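Long-range contacts in glycoside hydrolase family protein (Novosphingobium sp. PP1Y, PDB 6Q2F), which hydrolyses alpha-L-rhamnosides as the rhamnosidase RHA-P, releasing rhamnose from its glycosidic linkage: residues K238-D242 and V368-E372; V271-F277 and V314-F320; P179-L183 and D244-G248. All coordinates share one frame; numbering follows the deposited sequence.

Interaction 1 of 3, residues K238-D242 and V368-E372; sequences KALVD and VGQFE
The carboxylate of Glu372 is approached at OE1 by the methyl CG1 of Val241, 4.0 Å away, and by the side-chain amide of Gln370, which comes from above the carboxylate plane, 42° out of it. The same bond lies almost in the plane of the Gln370 amide, with Gln370 NE2 3.2 Å from Glu372 OE1. The Phe371 ring leads away from 238-242; its CB, not its ring, is what meets Leu240 CD2, at 3.8 Å.

Leu240 has the largest share of the contact. Its side chain and that of Phe371 run side by side and point the same way, and both rest on Leu261 and Leu263 of strand 260-265. Leu240 CG is anti to its carbonyl carbon (chi1 -62°), which lets CD2 reach Phe371 CB and also CG1 of Val368. Polar contact across the segments comes from the carbonyl of Leu240: Phe371 N gives O a weak hydrogen bond of 3.3 Å, and Gln370 adds a CA-H...O contact at 3.5 Å from its CA to that same Leu240 O. The extended Gln370 side chain, with CG anti to the backbone N, also brings its CG to 3.4 Å from Leu240 O. Farther out, Val241 and the Glu372 side chain cross at about a right angle.

Here a 3-10 segment packs against strand 366-374 just where Gly369 and Gln370 both face Phe277. That pairing is a classic beta bulge in a four-stranded antiparallel sheet, with the leucines of the six-stranded sheet beneath, the layering of a beta sandwich.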
loop_
_atom_site.group_PDB
_atom_site.type_symbol
_atom_site.label_atom_id
_atom_site.label_comp_id
_atom_site.label_asym_id
_atom_site.label_seq_id
_atom_site.Cartn_x
_atom_site.Cartn_y
_atom_site.Cartn_z
ATOM N N LYS A 238 35.078 2.722 28.418
ATOM C CA LYS A 238 35.615 3.491 27.300
ATOM C C LYS A 238 35.063 2.993 25.971
ATOM O O LYS A 238 34.974 3.763 25.010
ATOM C CB LYS A 238 37.150 3.440 27.322
ATOM C CG LYS A 238 37.764 2.129 26.826
ATOM C CD LYS A 238 38.147 2.208 25.344
ATOM C CE LYS A 238 37.981 0.863 24.641
ATOM N NZ LYS A 238 38.129 0.992 23.157
ATOM N N ALA A 239 34.674 1.718 25.901
ATOM C CA ALA A 239 34.091 1.161 24.686
ATOM C C ALA A 239 32.714 1.732 24.376
ATOM O O ALA A 239 32.211 1.513 23.271
ATOM C CB ALA A 239 34.002 -0.364 24.785
ATOM N N LEU A 240 32.095 2.457 25.310
ATOM C CA LEU A 240 30.814 3.086 25.009
ATOM C C LEU A 240 30.981 4.320 24.119
ATOM O O LEU A 240 30.056 4.651 23.365
ATOM C CB LEU A 240 30.093 3.444 26.308
ATOM C CG LEU A 240 29.737 2.254 27.213
ATOM C CD1 LEU A 240 29.438 2.697 28.641
ATOM C CD2 LEU A 240 28.559 1.491 26.611
ATOM N N VAL A 241 32.133 5.009 24.192
ATOM C CA VAL A 241 32.471 6.121 23.303
ATOM C C VAL A 241 33.409 5.649 22.204
ATOM O O VAL A 241 34.027 6.464 21.511
ATOM C CB VAL A 241 33.144 7.278 24.058
ATOM C CG1 VAL A 241 33.589 8.358 23.073
ATOM C CG2 VAL A 241 32.244 7.841 25.177
ATOM N N ASP A 242 33.548 4.338 22.053
ATOM C CA ASP A 242 34.506 3.829 21.089
ATOM C C ASP A 242 34.194 4.379 19.700
ATOM O O ASP A 242 33.062 4.768 19.392
ATOM C CB ASP A 242 34.473 2.305 21.074
ATOM C CG ASP A 242 35.846 1.703 21.191
ATOM O OD1 ASP A 242 36.838 2.451 21.034
ATOM O OD2 ASP A 242 35.928 0.482 21.433
ATOM N N VAL A 368 25.421 -3.426 24.264
ATOM C CA VAL A 368 25.106 -2.037 24.078
ATOM C C VAL A 368 26.350 -1.515 23.405
ATOM O O VAL A 368 27.381 -1.449 24.003
ATOM C CB VAL A 368 24.863 -1.322 25.374
ATOM C CG1 VAL A 368 24.859 0.169 25.163
ATOM C CG2 VAL A 368 23.551 -1.766 25.950
ATOM N N GLY A 369 26.249 -1.169 22.136
ATOM C CA GLY A 369 27.403 -0.732 21.378
ATOM C C GLY A 369 27.863 0.679 21.693
ATOM O O GLY A 369 29.064 0.944 21.735
ATOM N N GLN A 370 26.923 1.593 21.911
ATOM C CA GLN A 370 27.243 2.975 22.224
ATOM C C GLN A 370 26.302 3.478 23.305
ATOM O O GLN A 370 25.096 3.219 23.263
ATOM C CB GLN A 370 27.124 3.875 20.986
ATOM C CG GLN A 370 27.488 5.335 21.242
ATOM C CD GLN A 370 27.216 6.217 20.036
ATOM O OE1 GLN A 370 26.419 5.870 19.178
ATOM N NE2 GLN A 370 27.888 7.359 19.966
ATOM N N PHE A 371 26.864 4.212 24.265
ATOM C CA PHE A 371 26.066 4.897 25.280
ATOM C C PHE A 371 26.882 6.113 25.705
ATOM O O PHE A 371 27.804 5.991 26.518
ATOM C CB PHE A 371 25.747 3.988 26.459
ATOM C CG PHE A 371 24.856 4.621 27.491
ATOM C CD1 PHE A 371 24.074 5.726 27.181
ATOM C CD2 PHE A 371 24.805 4.115 28.776
ATOM C CE1 PHE A 371 23.255 6.310 28.133
ATOM C CE2 PHE A 371 23.985 4.699 29.733
ATOM C CZ PHE A 371 23.213 5.797 29.409
ATOM N N GLU A 372 26.538 7.273 25.152
ATOM C CA GLU A 372 27.353 8.474 25.260
ATOM C C GLU A 372 26.521 9.604 25.843
ATOM O O GLU A 372 25.438 9.909 25.331
ATOM C CB GLU A 372 27.900 8.867 23.883
ATOM C CG GLU A 372 28.921 9.988 23.885
ATOM C CD GLU A 372 29.697 10.047 22.577
ATOM O OE1 GLU A 372 29.778 8.999 21.887
ATOM O OE2 GLU A 372 30.228 11.132 22.245
#

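Interaction 2 of 3, residues V271-F277 and V314-F320; sequences VRSATVF and VPTTISF
Phe320 lays its ring over the carbonyl of Arg272, with Arg272 O 3.3 Å above the ring plane and over its centre. The unusual chi1 of 33°, with CG between the backbone N and the carbonyl carbon, folds the ring back over the neighbouring strand. The same oxygen takes the hydrogen bond from Phe320 N at 2.8 Å, so one carbonyl is met by both the backbone and the ring of a single residue. Val271 comes in obliquely, its CG1 3.7 Å from Phe320 CZ, while its carbonyl O lies at the ring edge; Ile318 CG1 also sits in the ring plane at the edge.

The two strands run antiparallel, their directions 168° apart. Ala274 with Ile318 and Val276 with Thr316 are the hydrogen-bonded pairs, each held by two N-H...O bonds. In the non-hydrogen-bonded pair between them, Thr275 and Thr317 turn their hydroxyls to each other. Thr275 OG1 donates to Thr317 OG1 at 2.9 Å, and Thr317 OG1 in turn bonds Glu383, a relay that satisfies both buried hydroxyls. At the far end the Phe277 ring packs against the Val314-Pro315 peptide, with CD1 3.6 Å from both Val314 C and Pro315 N.

Ala274, Ile318 and Phe320 all rest on Leu294 of strand 293-297 in the facing sheet, whereas Thr275, Pro315 and Thr317 turn to the short helix 382-385, touching Glu383 or Tyr382. The other edge of strand 268-277 pairs with strand 366-374, where Arg272 and Ser273 both face His374 in a classic beta bulge; strand 316-325 is the outermost of this four-stranded sheet.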
loop_
_atom_site.group_PDB
_atom_site.type_symbol
_atom_site.label_atom_id
_atom_site.label_comp_id
_atom_site.label_asym_id
_atom_site.label_seq_id
_atom_site.Cartn_x
_atom_site.Cartn_y
_atom_site.Cartn_z
ATOM N N VAL A 271 24.356 16.846 32.348
ATOM C CA VAL A 271 24.102 16.167 31.082
ATOM C C VAL A 271 22.932 16.845 30.387
ATOM O O VAL A 271 21.944 17.212 31.033
ATOM C CB VAL A 271 23.809 14.671 31.305
ATOM C CG1 VAL A 271 23.446 13.996 30.001
ATOM C CG2 VAL A 271 25.013 13.998 31.934
ATOM N N ARG A 272 23.064 17.015 29.085
ATOM C CA ARG A 272 22.026 17.603 28.260
ATOM C C ARG A 272 21.525 16.692 27.148
ATOM O O ARG A 272 20.454 16.879 26.654
ATOM C CB ARG A 272 22.490 18.917 27.689
ATOM C CG ARG A 272 22.345 20.049 28.653
ATOM C CD ARG A 272 23.030 21.273 28.126
ATOM N NE ARG A 272 23.116 22.300 29.135
ATOM C CZ ARG A 272 24.029 22.310 30.097
ATOM N NH1 ARG A 272 24.923 21.352 30.162
ATOM N NH2 ARG A 272 24.043 23.276 30.983
ATOM N N SER A 273 22.346 15.737 26.739
ATOM C CA SER A 273 21.938 14.833 25.681
ATOM C C SER A 273 22.630 13.490 25.790
ATOM O O SER A 273 23.718 13.378 26.354
ATOM C CB SER A 273 22.219 15.456 24.310
ATOM O OG SER A 273 21.512 16.673 24.147
ATOM N N ALA A 274 21.990 12.470 25.235
ATOM C CA ALA A 274 22.548 11.152 25.228
ATOM C C ALA A 274 22.349 10.428 23.916
ATOM O O ALA A 274 21.330 10.541 23.309
ATOM C CB ALA A 274 21.900 10.356 26.316
ATOM N N THR A 275 23.324 9.641 23.514
ATOM C CA THR A 275 23.213 8.820 22.316
ATOM C C THR A 275 23.383 7.357 22.703
ATOM O O THR A 275 24.305 7.013 23.454
ATOM C CB THR A 275 24.254 9.222 21.260
ATOM O OG1 THR A 275 24.101 10.609 20.945
ATOM C CG2 THR A 275 24.066 8.402 19.999
ATOM N N VAL A 276 22.500 6.499 22.195
ATOM C CA VAL A 276 22.528 5.072 22.487
ATOM C C VAL A 276 22.454 4.293 21.181
ATOM O O VAL A 276 21.739 4.687 20.255
ATOM C CB VAL A 276 21.370 4.677 23.428
ATOM C CG1 VAL A 276 21.305 3.179 23.597
ATOM C CG2 VAL A 276 21.545 5.342 24.777
ATOM N N PHE A 277 23.196 3.188 21.099
ATOM C CA PHE A 277 22.953 2.208 20.048
ATOM C C PHE A 277 23.094 0.799 20.600
ATOM O O PHE A 277 24.097 0.464 21.241
ATOM C CB PHE A 277 23.886 2.388 18.849
ATOM C CG PHE A 277 23.602 1.425 17.732
ATOM C CD1 PHE A 277 22.381 1.450 17.071
ATOM C CD2 PHE A 277 24.545 0.486 17.349
ATOM C CE1 PHE A 277 22.110 0.556 16.040
ATOM C CE2 PHE A 277 24.284 -0.411 16.324
ATOM C CZ PHE A 277 23.067 -0.376 15.666
ATOM N N VAL A 314 19.597 2.271 13.824
ATOM C CA VAL A 314 20.579 3.339 13.842
ATOM C C VAL A 314 20.575 3.950 15.217
ATOM O O VAL A 314 19.651 3.754 15.939
ATOM C CB VAL A 314 20.352 4.395 12.778
ATOM C CG1 VAL A 314 20.512 3.786 11.417
ATOM C CG2 VAL A 314 19.011 5.051 12.977
ATOM N N PRO A 315 21.610 4.670 15.587
ATOM C CA PRO A 315 21.648 5.216 16.947
ATOM C C PRO A 315 20.459 6.124 17.225
ATOM O O PRO A 315 19.779 6.594 16.315
ATOM C CB PRO A 315 22.970 5.993 16.986
ATOM C CG PRO A 315 23.807 5.362 15.930
ATOM C CD PRO A 315 22.866 4.934 14.861
ATOM N N THR A 316 20.209 6.365 18.510
ATOM C CA THR A 316 19.150 7.263 18.958
ATOM C C THR A 316 19.767 8.335 19.840
ATOM O O THR A 316 20.410 8.021 20.845
ATOM C CB THR A 316 18.059 6.514 19.727
ATOM O OG1 THR A 316 17.411 5.577 18.857
ATOM C CG2 THR A 316 17.027 7.490 20.258
ATOM N N THR A 317 19.573 9.594 19.465
ATOM C CA THR A 317 20.039 10.724 20.250
ATOM C C THR A 317 18.833 11.461 20.810
ATOM O O THR A 317 17.870 11.707 20.085
ATOM C CB THR A 317 20.891 11.657 19.394
ATOM O OG1 THR A 317 22.031 10.930 18.908
ATOM C CG2 THR A 317 21.356 12.848 20.209
ATOM N N ILE A 318 18.871 11.772 22.102
ATOM C CA ILE A 318 17.840 12.567 22.748
ATOM C C ILE A 318 18.539 13.700 23.465
ATOM O O ILE A 318 19.685 13.560 23.894
ATOM C CB ILE A 318 16.984 11.754 23.742
ATOM C CG1 ILE A 318 17.880 11.100 24.793
ATOM C CG2 ILE A 318 16.118 10.725 23.005
ATOM C CD1 ILE A 318 17.113 10.522 25.966
ATOM N N SER A 319 17.843 14.827 23.595
ATOM C CA SER A 319 18.349 15.985 24.311
ATOM C C SER A 319 17.272 16.478 25.265
ATOM O O SER A 319 16.078 16.271 25.036
ATOM C CB SER A 319 18.760 17.103 23.347
ATOM O OG SER A 319 19.387 18.156 24.052
ATOM N N PHE A 320 17.699 17.152 26.331
ATOM C CA PHE A 320 16.766 17.501 27.394
ATOM C C PHE A 320 17.310 18.679 28.188
ATOM O O PHE A 320 18.460 19.093 28.018
ATOM C CB PHE A 320 16.519 16.303 28.309
ATOM C CG PHE A 320 17.719 15.412 28.461
ATOM C CD1 PHE A 320 18.724 15.726 29.358
ATOM C CD2 PHE A 320 17.846 14.266 27.695
ATOM C CE1 PHE A 320 19.831 14.911 29.491
ATOM C CE2 PHE A 320 18.949 13.451 27.822
ATOM C CZ PHE A 320 19.942 13.772 28.724
#

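Interaction 3 of 3, residues P179-L183 and D244-G248; sequences PFQTL and DIAGG
Ile245 holds its CG1 between the backbone N and the carbonyl carbon (chi1 57°) and runs on extended to CD1, which sends the longer branch straight at the turn 180-183. Leu183, with CG anti to its own carbonyl carbon (chi1 -67°), places CD2 against it. The two side chains cross at about a right angle, Leu183 CD2 lying 3.7 Å from Ile245 CG1. The same methyl also meets Ala246, 3.9 Å between Leu183 CD2 and Ala246 CB.

Two more groups flank the isoleucine side chain. CD1 of Ile245 comes to the edge of the Phe180 ring, near its plane and 4.1 Å from Phe180 CD1, and Thr182 OG1 lies 3.7 Å from Ile245 CG1. Phe180 is itself placed by an edge-to-face stack with Phe388 and by packing on Val314 and Pro315. No direct hydrogen bond joins the segments. Instead a water molecule spans them, donating to Thr182 O at 3.0 Å and, weakly, to Asp244 OD1.

Each side is stiffened by its own turn. Phe180 to Leu183 form a type II' beta turn, closed by Leu183 N to Phe180 O, and Gln181 NE2 bonds the carbonyl of Trp155 on strand 151-160. Asp244 to Gly247 form a type I turn, and Ala246 N reaches Asp244 OD1 at 2.9 Å, from well above the carboxylate plane (54° out of it).

That last bond makes an Asx turn at the head of the type I turn. As a whole this is loop-to-loop packing of two beta turns, one leading to strand 249-251 of the sandwich sheet and the other bonded to strand 151-160 of a separate four-stranded sheet.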
loop_
_atom_site.group_PDB
_atom_site.type_symbol
_atom_site.label_atom_id
_atom_site.label_comp_id
_atom_site.label_asym_id
_atom_site.label_seq_id
_atom_site.Cartn_x
_atom_site.Cartn_y
_atom_site.Cartn_z
ATOM N N PRO A 179 23.750 1.412 7.082
ATOM C CA PRO A 179 22.675 2.398 7.273
ATOM C C PRO A 179 23.121 3.711 7.904
ATOM O O PRO A 179 22.401 4.714 7.817
ATOM C CB PRO A 179 21.692 1.659 8.194
ATOM C CG PRO A 179 22.574 0.757 9.012
ATOM C CD PRO A 179 23.673 0.312 8.065
ATOM N N PHE A 180 24.224 3.701 8.633
ATOM C CA PHE A 180 24.657 4.892 9.318
ATOM C C PHE A 180 26.112 4.853 9.725
ATOM O O PHE A 180 26.536 3.904 10.319
ATOM C CB PHE A 180 23.791 5.010 10.540
ATOM C CG PHE A 180 24.104 6.158 11.404
ATOM C CD1 PHE A 180 25.044 6.052 12.384
ATOM C CD2 PHE A 180 23.419 7.326 11.269
ATOM C CE1 PHE A 180 25.316 7.100 13.194
ATOM C CE2 PHE A 180 23.686 8.392 12.072
ATOM C CZ PHE A 180 24.636 8.276 13.040
ATOM N N GLN A 181 26.863 5.886 9.401
ATOM C CA GLN A 181 28.259 5.974 9.773
ATOM C C GLN A 181 29.028 4.699 9.485
ATOM O O GLN A 181 29.166 4.290 8.368
ATOM C CB GLN A 181 28.468 6.521 11.181
ATOM C CG GLN A 181 28.075 7.966 11.375
ATOM C CD GLN A 181 29.039 8.934 10.742
ATOM O OE1 GLN A 181 29.315 8.854 9.597
ATOM N NE2 GLN A 181 29.568 9.822 11.520
ATOM N N THR A 182 29.552 4.100 10.537
ATOM C CA THR A 182 30.306 2.871 10.445
ATOM C C THR A 182 29.502 1.582 10.494
ATOM O O THR A 182 30.066 0.546 10.352
ATOM C CB THR A 182 31.332 2.758 11.590
ATOM O OG1 THR A 182 30.690 2.992 12.827
ATOM C CG2 THR A 182 32.386 3.746 11.452
ATOM N N LEU A 183 28.204 1.650 10.698
ATOM C CA LEU A 183 27.392 0.449 10.842
ATOM C C LEU A 183 27.377 -0.375 9.558
ATOM O O LEU A 183 27.279 0.158 8.451
ATOM C CB LEU A 183 25.958 0.826 11.234
ATOM C CG LEU A 183 25.816 1.449 12.622
ATOM C CD1 LEU A 183 24.341 1.596 12.980
ATOM C CD2 LEU A 183 26.549 0.581 13.651
ATOM N N ASP A 244 33.867 2.517 17.445
ATOM C CA ASP A 244 32.933 1.483 17.006
ATOM C C ASP A 244 31.646 1.593 17.821
ATOM O O ASP A 244 31.550 1.054 18.928
ATOM C CB ASP A 244 33.561 0.101 17.155
ATOM C CG ASP A 244 32.636 -1.012 16.697
ATOM O OD1 ASP A 244 31.613 -0.705 16.047
ATOM O OD2 ASP A 244 32.933 -2.197 16.983
ATOM N N ILE A 245 30.643 2.268 17.250
ATOM C CA ILE A 245 29.339 2.380 17.896
ATOM C C ILE A 245 28.586 1.057 17.946
ATOM O O ILE A 245 27.601 0.947 18.684
ATOM C CB ILE A 245 28.473 3.444 17.188
ATOM C CG1 ILE A 245 28.314 3.106 15.705
ATOM C CG2 ILE A 245 29.079 4.830 17.362
ATOM C CD1 ILE A 245 27.692 4.216 14.895
ATOM N N ALA A 246 29.010 0.057 17.176
ATOM C CA ALA A 246 28.434 -1.280 17.270
ATOM C C ALA A 246 29.136 -2.165 18.293
ATOM O O ALA A 246 28.635 -3.250 18.596
ATOM C CB ALA A 246 28.468 -1.974 15.905
ATOM N N GLY A 247 30.279 -1.741 18.823
ATOM C CA GLY A 247 31.015 -2.559 19.767
ATOM C C GLY A 247 31.215 -1.888 21.105
ATOM O O GLY A 247 31.988 -0.931 21.221
ATOM N N GLY A 248 30.529 -2.385 22.129
ATOM C CA GLY A 248 30.625 -1.793 23.444
ATOM C C GLY A 248 30.754 -2.820 24.544
ATOM O O GLY A 248 31.787 -3.484 24.664
HETATM O O HOH W 1 30.305 -0.940 12.960
#

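How the interactions relate
Interactions 1 and 2 share one antiparallel sheet and lie about 12 Å apart, centre to centre: Glu372 O is 2.8 Å from Thr275 N and Gln370 O 2.9 Å from Phe277 N, both probable hydrogen bonds. Interaction 3 packs beside both, with Ile245 CG2 3.4 Å from Gln370 OE1 and Pro315 CD 3.5 Å from Phe180 CD1. The strand order of this sandwich matches that of the C-terminal galactose-binding-like domain, consistent with a related fold. All three centres lie about 32 to 39 Å from the chain centre, and none of the six segments includes the sodium ligands Asp503, Ser504, Glu583, Glu586 and Glu644.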